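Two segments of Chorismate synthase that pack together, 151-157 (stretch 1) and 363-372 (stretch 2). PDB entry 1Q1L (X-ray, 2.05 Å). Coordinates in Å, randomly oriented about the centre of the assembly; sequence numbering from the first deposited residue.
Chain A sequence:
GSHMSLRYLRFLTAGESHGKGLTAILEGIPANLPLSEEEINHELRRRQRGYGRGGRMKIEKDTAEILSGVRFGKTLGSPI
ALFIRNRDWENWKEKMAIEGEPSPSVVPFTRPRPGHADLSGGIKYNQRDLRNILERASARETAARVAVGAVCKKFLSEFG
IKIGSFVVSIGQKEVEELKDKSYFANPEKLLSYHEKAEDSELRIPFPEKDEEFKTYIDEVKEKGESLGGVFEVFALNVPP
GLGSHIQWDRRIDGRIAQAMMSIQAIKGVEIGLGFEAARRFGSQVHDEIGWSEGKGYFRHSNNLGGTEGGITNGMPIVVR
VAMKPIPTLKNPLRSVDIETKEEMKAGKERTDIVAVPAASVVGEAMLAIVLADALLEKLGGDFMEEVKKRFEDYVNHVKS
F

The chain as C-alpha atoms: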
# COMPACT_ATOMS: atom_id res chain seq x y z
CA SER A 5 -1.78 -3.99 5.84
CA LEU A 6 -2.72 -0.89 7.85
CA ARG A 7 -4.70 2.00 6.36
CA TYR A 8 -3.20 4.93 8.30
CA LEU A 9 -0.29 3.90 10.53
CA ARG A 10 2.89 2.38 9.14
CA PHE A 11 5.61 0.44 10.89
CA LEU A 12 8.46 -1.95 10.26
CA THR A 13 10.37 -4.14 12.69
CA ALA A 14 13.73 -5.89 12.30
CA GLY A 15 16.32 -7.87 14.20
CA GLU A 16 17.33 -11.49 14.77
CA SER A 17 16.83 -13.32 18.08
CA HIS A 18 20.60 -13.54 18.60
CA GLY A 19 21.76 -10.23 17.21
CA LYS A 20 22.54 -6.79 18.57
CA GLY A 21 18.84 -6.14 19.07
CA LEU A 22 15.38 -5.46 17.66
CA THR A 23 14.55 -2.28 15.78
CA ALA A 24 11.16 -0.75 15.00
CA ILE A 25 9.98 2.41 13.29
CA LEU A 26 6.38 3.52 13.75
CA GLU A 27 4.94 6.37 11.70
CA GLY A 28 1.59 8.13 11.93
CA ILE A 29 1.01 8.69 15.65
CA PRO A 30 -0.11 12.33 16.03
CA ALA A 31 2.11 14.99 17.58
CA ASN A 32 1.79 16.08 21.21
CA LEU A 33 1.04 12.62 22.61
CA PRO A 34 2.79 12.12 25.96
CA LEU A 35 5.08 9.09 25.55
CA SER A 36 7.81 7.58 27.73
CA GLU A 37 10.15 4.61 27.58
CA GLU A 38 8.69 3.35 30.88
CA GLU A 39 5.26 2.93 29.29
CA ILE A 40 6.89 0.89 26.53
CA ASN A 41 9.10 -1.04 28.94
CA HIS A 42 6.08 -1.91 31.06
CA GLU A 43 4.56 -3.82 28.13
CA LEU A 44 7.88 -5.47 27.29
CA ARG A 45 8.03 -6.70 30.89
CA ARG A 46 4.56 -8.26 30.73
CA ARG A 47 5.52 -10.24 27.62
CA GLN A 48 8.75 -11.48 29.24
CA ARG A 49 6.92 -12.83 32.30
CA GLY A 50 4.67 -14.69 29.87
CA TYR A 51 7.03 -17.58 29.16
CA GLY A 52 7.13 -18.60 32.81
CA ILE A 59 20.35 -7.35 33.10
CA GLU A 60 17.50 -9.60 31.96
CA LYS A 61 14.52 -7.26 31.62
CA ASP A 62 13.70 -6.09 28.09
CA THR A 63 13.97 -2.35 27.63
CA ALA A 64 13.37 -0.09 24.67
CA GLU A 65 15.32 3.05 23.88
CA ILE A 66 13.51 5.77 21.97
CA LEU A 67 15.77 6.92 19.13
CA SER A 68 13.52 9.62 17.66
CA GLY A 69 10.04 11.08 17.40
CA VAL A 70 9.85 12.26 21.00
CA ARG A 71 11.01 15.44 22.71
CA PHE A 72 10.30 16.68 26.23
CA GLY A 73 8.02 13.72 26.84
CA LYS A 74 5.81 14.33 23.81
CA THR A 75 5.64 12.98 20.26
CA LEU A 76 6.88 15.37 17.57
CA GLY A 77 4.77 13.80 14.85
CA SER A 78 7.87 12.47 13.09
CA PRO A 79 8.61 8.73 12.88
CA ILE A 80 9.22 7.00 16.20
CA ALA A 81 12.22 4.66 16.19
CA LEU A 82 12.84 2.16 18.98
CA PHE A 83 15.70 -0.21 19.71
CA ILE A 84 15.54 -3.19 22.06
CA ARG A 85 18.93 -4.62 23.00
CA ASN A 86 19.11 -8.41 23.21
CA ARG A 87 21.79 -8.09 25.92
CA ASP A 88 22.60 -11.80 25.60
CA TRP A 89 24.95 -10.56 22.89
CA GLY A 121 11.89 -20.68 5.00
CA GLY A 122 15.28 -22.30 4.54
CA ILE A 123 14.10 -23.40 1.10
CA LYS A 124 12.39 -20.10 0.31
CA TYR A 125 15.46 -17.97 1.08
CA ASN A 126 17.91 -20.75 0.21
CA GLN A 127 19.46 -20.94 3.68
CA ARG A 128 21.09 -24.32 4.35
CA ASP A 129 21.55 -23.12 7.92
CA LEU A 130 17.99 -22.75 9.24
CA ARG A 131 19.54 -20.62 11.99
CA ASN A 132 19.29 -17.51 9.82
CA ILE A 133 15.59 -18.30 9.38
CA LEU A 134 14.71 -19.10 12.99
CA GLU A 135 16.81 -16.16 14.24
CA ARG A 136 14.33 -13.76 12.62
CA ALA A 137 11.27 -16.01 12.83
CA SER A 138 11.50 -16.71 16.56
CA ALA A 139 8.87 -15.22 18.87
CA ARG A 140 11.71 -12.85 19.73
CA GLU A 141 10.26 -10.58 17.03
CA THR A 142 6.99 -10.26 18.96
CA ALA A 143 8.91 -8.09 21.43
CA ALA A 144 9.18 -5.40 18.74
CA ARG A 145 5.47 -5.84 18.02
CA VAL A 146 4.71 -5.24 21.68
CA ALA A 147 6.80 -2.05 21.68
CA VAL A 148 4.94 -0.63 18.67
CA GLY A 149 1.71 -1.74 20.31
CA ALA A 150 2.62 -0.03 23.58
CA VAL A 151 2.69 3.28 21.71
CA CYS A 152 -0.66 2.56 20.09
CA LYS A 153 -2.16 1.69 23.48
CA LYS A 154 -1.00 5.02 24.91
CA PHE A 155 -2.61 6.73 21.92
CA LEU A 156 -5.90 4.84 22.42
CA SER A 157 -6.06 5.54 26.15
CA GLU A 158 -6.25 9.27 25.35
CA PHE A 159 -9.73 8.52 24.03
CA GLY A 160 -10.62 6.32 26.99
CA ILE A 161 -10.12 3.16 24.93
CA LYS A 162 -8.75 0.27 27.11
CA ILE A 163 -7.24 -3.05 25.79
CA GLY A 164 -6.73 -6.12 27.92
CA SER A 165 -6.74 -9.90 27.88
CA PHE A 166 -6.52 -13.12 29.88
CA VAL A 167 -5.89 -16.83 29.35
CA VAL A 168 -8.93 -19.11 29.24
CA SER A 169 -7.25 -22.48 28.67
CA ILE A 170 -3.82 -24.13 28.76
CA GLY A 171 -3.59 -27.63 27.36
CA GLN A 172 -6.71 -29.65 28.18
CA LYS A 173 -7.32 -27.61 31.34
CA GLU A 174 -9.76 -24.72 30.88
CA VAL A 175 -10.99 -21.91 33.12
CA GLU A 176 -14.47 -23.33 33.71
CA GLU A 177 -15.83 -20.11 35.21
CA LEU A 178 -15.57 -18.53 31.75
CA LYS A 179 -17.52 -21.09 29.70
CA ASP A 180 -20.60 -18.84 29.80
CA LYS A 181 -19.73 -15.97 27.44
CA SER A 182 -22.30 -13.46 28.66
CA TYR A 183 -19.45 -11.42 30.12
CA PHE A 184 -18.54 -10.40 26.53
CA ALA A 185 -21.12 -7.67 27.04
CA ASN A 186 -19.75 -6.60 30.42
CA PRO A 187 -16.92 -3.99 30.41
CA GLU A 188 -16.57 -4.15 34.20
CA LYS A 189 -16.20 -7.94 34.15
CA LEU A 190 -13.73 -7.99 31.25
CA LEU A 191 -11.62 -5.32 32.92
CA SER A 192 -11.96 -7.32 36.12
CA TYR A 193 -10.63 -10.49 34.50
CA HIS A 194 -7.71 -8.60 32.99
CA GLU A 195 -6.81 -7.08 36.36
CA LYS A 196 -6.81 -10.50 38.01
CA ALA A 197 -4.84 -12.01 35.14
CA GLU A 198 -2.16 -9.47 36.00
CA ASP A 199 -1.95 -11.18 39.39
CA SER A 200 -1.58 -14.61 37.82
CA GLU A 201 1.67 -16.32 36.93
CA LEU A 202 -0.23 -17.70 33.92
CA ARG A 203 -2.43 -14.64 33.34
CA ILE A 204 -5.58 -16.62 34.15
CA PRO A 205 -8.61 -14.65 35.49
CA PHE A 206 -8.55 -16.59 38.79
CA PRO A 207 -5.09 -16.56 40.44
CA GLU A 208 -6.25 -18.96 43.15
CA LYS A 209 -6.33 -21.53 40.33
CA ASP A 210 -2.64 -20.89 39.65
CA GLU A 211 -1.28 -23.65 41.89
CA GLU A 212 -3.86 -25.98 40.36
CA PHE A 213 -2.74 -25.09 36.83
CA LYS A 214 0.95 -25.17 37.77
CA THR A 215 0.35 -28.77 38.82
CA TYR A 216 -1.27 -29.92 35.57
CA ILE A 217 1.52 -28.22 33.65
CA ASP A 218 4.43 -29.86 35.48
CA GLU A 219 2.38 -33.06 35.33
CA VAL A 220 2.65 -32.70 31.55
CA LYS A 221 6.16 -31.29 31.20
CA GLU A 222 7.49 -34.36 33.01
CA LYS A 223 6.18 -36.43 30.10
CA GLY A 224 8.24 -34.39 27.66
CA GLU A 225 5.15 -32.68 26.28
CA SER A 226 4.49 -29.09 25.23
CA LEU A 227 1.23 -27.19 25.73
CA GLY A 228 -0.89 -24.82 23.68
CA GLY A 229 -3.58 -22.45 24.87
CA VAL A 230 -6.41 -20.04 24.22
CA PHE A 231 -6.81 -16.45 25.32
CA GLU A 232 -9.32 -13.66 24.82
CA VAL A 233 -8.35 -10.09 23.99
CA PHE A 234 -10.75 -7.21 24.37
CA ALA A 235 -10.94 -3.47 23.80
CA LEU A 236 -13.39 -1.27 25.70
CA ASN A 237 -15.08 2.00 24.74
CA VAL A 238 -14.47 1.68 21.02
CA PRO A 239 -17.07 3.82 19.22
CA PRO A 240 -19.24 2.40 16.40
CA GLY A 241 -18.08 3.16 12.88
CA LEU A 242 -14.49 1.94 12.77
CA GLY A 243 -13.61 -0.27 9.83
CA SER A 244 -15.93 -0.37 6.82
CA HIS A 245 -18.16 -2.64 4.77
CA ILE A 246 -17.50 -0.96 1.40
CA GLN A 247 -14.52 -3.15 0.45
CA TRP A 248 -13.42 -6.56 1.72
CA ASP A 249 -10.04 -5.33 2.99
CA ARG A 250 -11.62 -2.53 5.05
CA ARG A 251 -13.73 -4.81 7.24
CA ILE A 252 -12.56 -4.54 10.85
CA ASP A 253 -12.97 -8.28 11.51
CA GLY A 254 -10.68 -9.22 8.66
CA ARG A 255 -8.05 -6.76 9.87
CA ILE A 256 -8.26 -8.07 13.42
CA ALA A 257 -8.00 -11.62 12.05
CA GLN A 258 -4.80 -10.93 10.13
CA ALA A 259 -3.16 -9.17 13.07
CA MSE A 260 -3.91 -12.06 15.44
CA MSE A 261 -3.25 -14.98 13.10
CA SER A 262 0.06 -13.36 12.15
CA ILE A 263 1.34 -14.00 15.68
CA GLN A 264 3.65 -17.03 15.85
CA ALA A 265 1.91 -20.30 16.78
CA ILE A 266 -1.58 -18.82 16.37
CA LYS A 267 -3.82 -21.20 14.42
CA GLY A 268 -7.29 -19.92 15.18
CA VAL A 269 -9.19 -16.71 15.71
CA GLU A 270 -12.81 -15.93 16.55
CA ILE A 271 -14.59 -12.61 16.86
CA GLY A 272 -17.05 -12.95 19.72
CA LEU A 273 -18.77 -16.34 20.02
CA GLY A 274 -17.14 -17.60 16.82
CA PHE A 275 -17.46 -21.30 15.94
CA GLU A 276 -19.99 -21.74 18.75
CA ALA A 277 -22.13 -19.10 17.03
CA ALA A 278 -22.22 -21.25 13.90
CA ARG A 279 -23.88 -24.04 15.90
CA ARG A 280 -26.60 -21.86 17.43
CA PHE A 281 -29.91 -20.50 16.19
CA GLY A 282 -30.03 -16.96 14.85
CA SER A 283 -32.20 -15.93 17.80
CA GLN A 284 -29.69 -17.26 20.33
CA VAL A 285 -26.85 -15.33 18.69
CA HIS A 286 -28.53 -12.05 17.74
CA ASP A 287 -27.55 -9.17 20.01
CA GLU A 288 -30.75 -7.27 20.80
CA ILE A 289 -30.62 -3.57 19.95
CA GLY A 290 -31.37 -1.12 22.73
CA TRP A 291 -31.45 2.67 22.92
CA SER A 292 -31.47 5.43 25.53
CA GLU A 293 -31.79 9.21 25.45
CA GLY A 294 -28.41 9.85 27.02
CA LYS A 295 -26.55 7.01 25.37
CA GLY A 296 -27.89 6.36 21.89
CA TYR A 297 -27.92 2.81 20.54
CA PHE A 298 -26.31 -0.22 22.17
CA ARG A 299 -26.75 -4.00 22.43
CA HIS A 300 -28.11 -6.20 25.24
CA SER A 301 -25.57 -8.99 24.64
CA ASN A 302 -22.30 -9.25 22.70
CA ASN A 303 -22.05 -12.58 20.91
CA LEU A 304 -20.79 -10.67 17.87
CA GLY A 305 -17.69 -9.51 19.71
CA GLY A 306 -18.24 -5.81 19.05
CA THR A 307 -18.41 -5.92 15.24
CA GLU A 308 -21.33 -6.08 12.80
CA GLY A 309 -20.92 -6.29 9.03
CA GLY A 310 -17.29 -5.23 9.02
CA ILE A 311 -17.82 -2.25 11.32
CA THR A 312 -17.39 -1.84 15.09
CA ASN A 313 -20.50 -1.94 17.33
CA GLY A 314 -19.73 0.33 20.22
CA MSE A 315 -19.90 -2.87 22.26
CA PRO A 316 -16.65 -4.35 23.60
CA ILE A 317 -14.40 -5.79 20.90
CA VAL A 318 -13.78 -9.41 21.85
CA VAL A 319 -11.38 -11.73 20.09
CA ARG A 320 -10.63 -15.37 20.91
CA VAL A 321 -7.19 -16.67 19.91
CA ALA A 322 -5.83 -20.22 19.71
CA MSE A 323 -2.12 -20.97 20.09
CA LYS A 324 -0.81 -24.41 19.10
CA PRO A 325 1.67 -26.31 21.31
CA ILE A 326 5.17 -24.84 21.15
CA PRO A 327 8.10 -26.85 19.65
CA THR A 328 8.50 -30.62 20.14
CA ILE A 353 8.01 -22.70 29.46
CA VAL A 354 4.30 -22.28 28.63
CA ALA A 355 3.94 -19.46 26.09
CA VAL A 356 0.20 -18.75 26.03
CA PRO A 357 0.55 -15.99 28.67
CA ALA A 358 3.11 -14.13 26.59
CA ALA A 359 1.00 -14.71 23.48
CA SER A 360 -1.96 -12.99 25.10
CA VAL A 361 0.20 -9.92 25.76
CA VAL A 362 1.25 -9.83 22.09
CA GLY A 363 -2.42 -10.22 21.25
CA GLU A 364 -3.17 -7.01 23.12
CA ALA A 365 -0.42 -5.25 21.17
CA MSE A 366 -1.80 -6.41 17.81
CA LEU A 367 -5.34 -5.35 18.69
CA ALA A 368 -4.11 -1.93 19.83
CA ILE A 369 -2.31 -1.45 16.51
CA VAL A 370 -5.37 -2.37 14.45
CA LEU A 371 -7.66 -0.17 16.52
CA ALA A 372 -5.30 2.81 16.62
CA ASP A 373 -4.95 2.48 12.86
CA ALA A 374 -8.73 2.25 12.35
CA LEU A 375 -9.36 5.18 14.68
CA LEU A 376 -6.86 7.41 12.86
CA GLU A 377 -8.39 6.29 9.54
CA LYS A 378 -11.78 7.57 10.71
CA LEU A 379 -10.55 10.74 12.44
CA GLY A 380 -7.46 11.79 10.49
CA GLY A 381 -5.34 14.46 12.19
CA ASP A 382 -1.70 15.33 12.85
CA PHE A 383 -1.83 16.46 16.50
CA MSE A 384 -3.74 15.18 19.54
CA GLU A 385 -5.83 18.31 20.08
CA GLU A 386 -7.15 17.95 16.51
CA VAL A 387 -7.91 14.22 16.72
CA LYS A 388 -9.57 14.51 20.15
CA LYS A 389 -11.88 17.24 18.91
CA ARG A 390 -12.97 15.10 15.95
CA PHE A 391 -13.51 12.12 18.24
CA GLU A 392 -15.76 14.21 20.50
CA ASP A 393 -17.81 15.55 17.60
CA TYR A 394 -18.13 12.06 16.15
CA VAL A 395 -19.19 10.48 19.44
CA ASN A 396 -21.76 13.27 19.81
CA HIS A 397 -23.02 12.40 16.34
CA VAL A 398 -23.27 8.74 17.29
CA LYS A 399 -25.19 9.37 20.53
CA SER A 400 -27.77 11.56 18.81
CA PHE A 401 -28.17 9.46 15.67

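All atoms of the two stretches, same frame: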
# COMPACT_ATOMS: atom_id res chain seq x y z
N VAL A 151 2.91 1.89 22.12
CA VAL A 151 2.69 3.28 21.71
C VAL A 151 1.24 3.46 21.29
O VAL A 151 0.59 4.44 21.65
CB VAL A 151 3.63 3.65 20.52
CG1 VAL A 151 3.39 5.10 20.10
CG2 VAL A 151 5.08 3.46 20.92
N CYS A 152 0.72 2.49 20.55
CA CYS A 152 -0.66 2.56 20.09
C CYS A 152 -1.64 2.52 21.26
O CYS A 152 -2.67 3.19 21.24
CB CYS A 152 -0.94 1.43 19.11
SG CYS A 152 0.07 1.57 17.62
N LYS A 153 -1.31 1.75 22.30
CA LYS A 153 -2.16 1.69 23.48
C LYS A 153 -2.20 3.06 24.14
O LYS A 153 -3.26 3.53 24.55
CB LYS A 153 -1.64 0.68 24.49
CG LYS A 153 -1.89 -0.78 24.15
CD LYS A 153 -1.52 -1.65 25.35
CE LYS A 153 -1.76 -3.12 25.08
NZ LYS A 153 -1.39 -3.95 26.26
N LYS A 154 -1.04 3.70 24.29
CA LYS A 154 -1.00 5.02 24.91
C LYS A 154 -1.90 5.96 24.11
O LYS A 154 -2.69 6.72 24.68
CB LYS A 154 0.43 5.57 24.93
CG LYS A 154 0.55 6.90 25.67
CD LYS A 154 -0.03 6.80 27.09
CE LYS A 154 -0.11 8.16 27.77
NZ LYS A 154 1.23 8.78 27.95
N PHE A 155 -1.79 5.90 22.79
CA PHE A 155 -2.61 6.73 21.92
C PHE A 155 -4.11 6.49 22.17
O PHE A 155 -4.88 7.43 22.34
CB PHE A 155 -2.28 6.43 20.45
CG PHE A 155 -3.22 7.08 19.47
CD1 PHE A 155 -3.23 8.46 19.31
CD2 PHE A 155 -4.12 6.30 18.75
CE1 PHE A 155 -4.14 9.07 18.44
CE2 PHE A 155 -5.03 6.90 17.87
CZ PHE A 155 -5.04 8.28 17.72
N LEU A 156 -4.50 5.22 22.21
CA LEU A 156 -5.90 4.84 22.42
C LEU A 156 -6.46 5.24 23.78
O LEU A 156 -7.64 5.59 23.89
CB LEU A 156 -6.06 3.33 22.27
CG LEU A 156 -5.96 2.72 20.88
CD1 LEU A 156 -6.02 1.20 20.98
CD2 LEU A 156 -7.08 3.25 20.00
N SER A 157 -5.62 5.18 24.81
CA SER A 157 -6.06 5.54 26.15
C SER A 157 -6.46 7.01 26.23
O SER A 157 -7.25 7.39 27.10
CB SER A 157 -4.96 5.23 27.16
OG SER A 157 -3.78 5.95 26.87
N GLY A 363 -1.10 -10.37 21.83
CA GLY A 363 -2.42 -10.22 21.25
C GLY A 363 -2.98 -8.84 21.54
O GLY A 363 -3.65 -8.24 20.69
N GLU A 364 -2.70 -8.33 22.73
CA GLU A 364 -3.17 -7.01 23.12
C GLU A 364 -2.49 -5.97 22.24
O GLU A 364 -3.11 -5.02 21.78
CB GLU A 364 -2.81 -6.72 24.58
CG GLU A 364 -3.53 -7.57 25.61
CD GLU A 364 -3.01 -7.31 27.02
OE1 GLU A 364 -2.38 -6.25 27.23
OE2 GLU A 364 -3.23 -8.16 27.91
N ALA A 365 -1.20 -6.16 22.01
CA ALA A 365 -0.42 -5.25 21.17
C ALA A 365 -0.98 -5.19 19.75
O ALA A 365 -1.12 -4.12 19.18
CB ALA A 365 1.04 -5.70 21.15
N MSE A 366 -1.28 -6.35 19.17
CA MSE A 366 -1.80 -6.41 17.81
C MSE A 366 -3.17 -5.74 17.70
O MSE A 366 -3.44 -5.01 16.73
CB MSE A 366 -1.89 -7.87 17.34
CG MSE A 366 -0.54 -8.56 17.23
SE MSE A 366 0.80 -7.51 16.27
CE MSE A 366 -0.10 -7.39 14.56
N LEU A 367 -4.03 -5.96 18.68
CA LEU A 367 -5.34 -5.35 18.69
C LEU A 367 -5.23 -3.83 18.83
O LEU A 367 -6.00 -3.10 18.22
CB LEU A 367 -6.19 -5.90 19.84
CG LEU A 367 -7.59 -5.28 19.89
CD1 LEU A 367 -8.32 -5.55 18.56
CD2 LEU A 367 -8.39 -5.87 21.06
N ALA A 368 -4.29 -3.36 19.64
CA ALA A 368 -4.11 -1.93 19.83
C ALA A 368 -3.63 -1.27 18.53
O ALA A 368 -4.00 -0.13 18.22
CB ALA A 368 -3.11 -1.67 20.96
N ILE A 369 -2.81 -1.98 17.77
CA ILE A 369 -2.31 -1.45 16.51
C ILE A 369 -3.44 -1.32 15.49
O ILE A 369 -3.58 -0.29 14.82
CB ILE A 369 -1.19 -2.35 15.95
CG1 ILE A 369 0.03 -2.29 16.87
CG2 ILE A 369 -0.79 -1.90 14.53
CD1 ILE A 369 1.16 -3.21 16.47
N VAL A 370 -4.25 -2.37 15.39
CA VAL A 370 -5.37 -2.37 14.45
C VAL A 370 -6.37 -1.28 14.81
O VAL A 370 -6.83 -0.53 13.94
CB VAL A 370 -6.10 -3.74 14.46
CG1 VAL A 370 -7.33 -3.70 13.55
CG2 VAL A 370 -5.15 -4.82 13.96
N LEU A 371 -6.69 -1.16 16.09
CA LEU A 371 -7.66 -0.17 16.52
C LEU A 371 -7.15 1.25 16.40
O LEU A 371 -7.91 2.14 16.01
CB LEU A 371 -8.11 -0.45 17.95
CG LEU A 371 -8.86 -1.79 18.11
CD1 LEU A 371 -9.42 -1.90 19.52
CD2 LEU A 371 -10.01 -1.86 17.10
N ALA A 372 -5.88 1.47 16.73
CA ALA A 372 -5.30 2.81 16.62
C ALA A 372 -5.32 3.20 15.15
O ALA A 372 -5.65 4.34 14.80
CB ALA A 372 -3.86 2.82 17.16

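How close do two helices more than 200 residues apart in sequence come? Their axes approach to 8.3 Å and cross at 55°, and small side chains of the second helix, Ala 368 and Ala 372, lie in the contact. These two alanines, one turn apart, both point their CB toward the first helix. Near the crossing, the CA of Lys 153 lies 5.5 Å from the CA of Ala 368, and the CA of Cys 152 lies 5.6 Å from the CA of Ile 369.

What packs against the two alanines? Cys 152 reaches both: its CB is 4.2 Å from Ala 368 CB and 3.8 Å from Ala 372 CB. Leu 156, one turn further on, also touches both, with its CD1 4.1 Å from Ala 368 CB and its CG 4.3 Å from Ala 372 CB. Phe 155 adds its ring, which meets Ala 372 obliquely, CD2 lying 3.8 Å from Ala 372 CB. Ala 372 thus receives three side chains and is the most extensively covered residue of its stretch.

Which larger apolar side chains join in? Leu 156 CD1 rests 4.0 Å from Leu 371 CB. The CA-to-CB bond of Ile 369 points away from the first helix, yet its CG1 still comes within 3.9 Å of Cys 152 SG.

Where does charge enter? The CA-to-CB bond of Lys 153 points sideways to the second helix, but the end of its extended side chain comes nearer. There Lys 153 NZ donates a hydrogen bond of 2.7 Å to Glu 364 OE1, forming a salt bridge, the only hydrogen bond between the stretches. On the way, Lys 153 CG packs 3.5 Å from Ala 368 CB, so one side chain serves both the apolar and the polar parts of the contact.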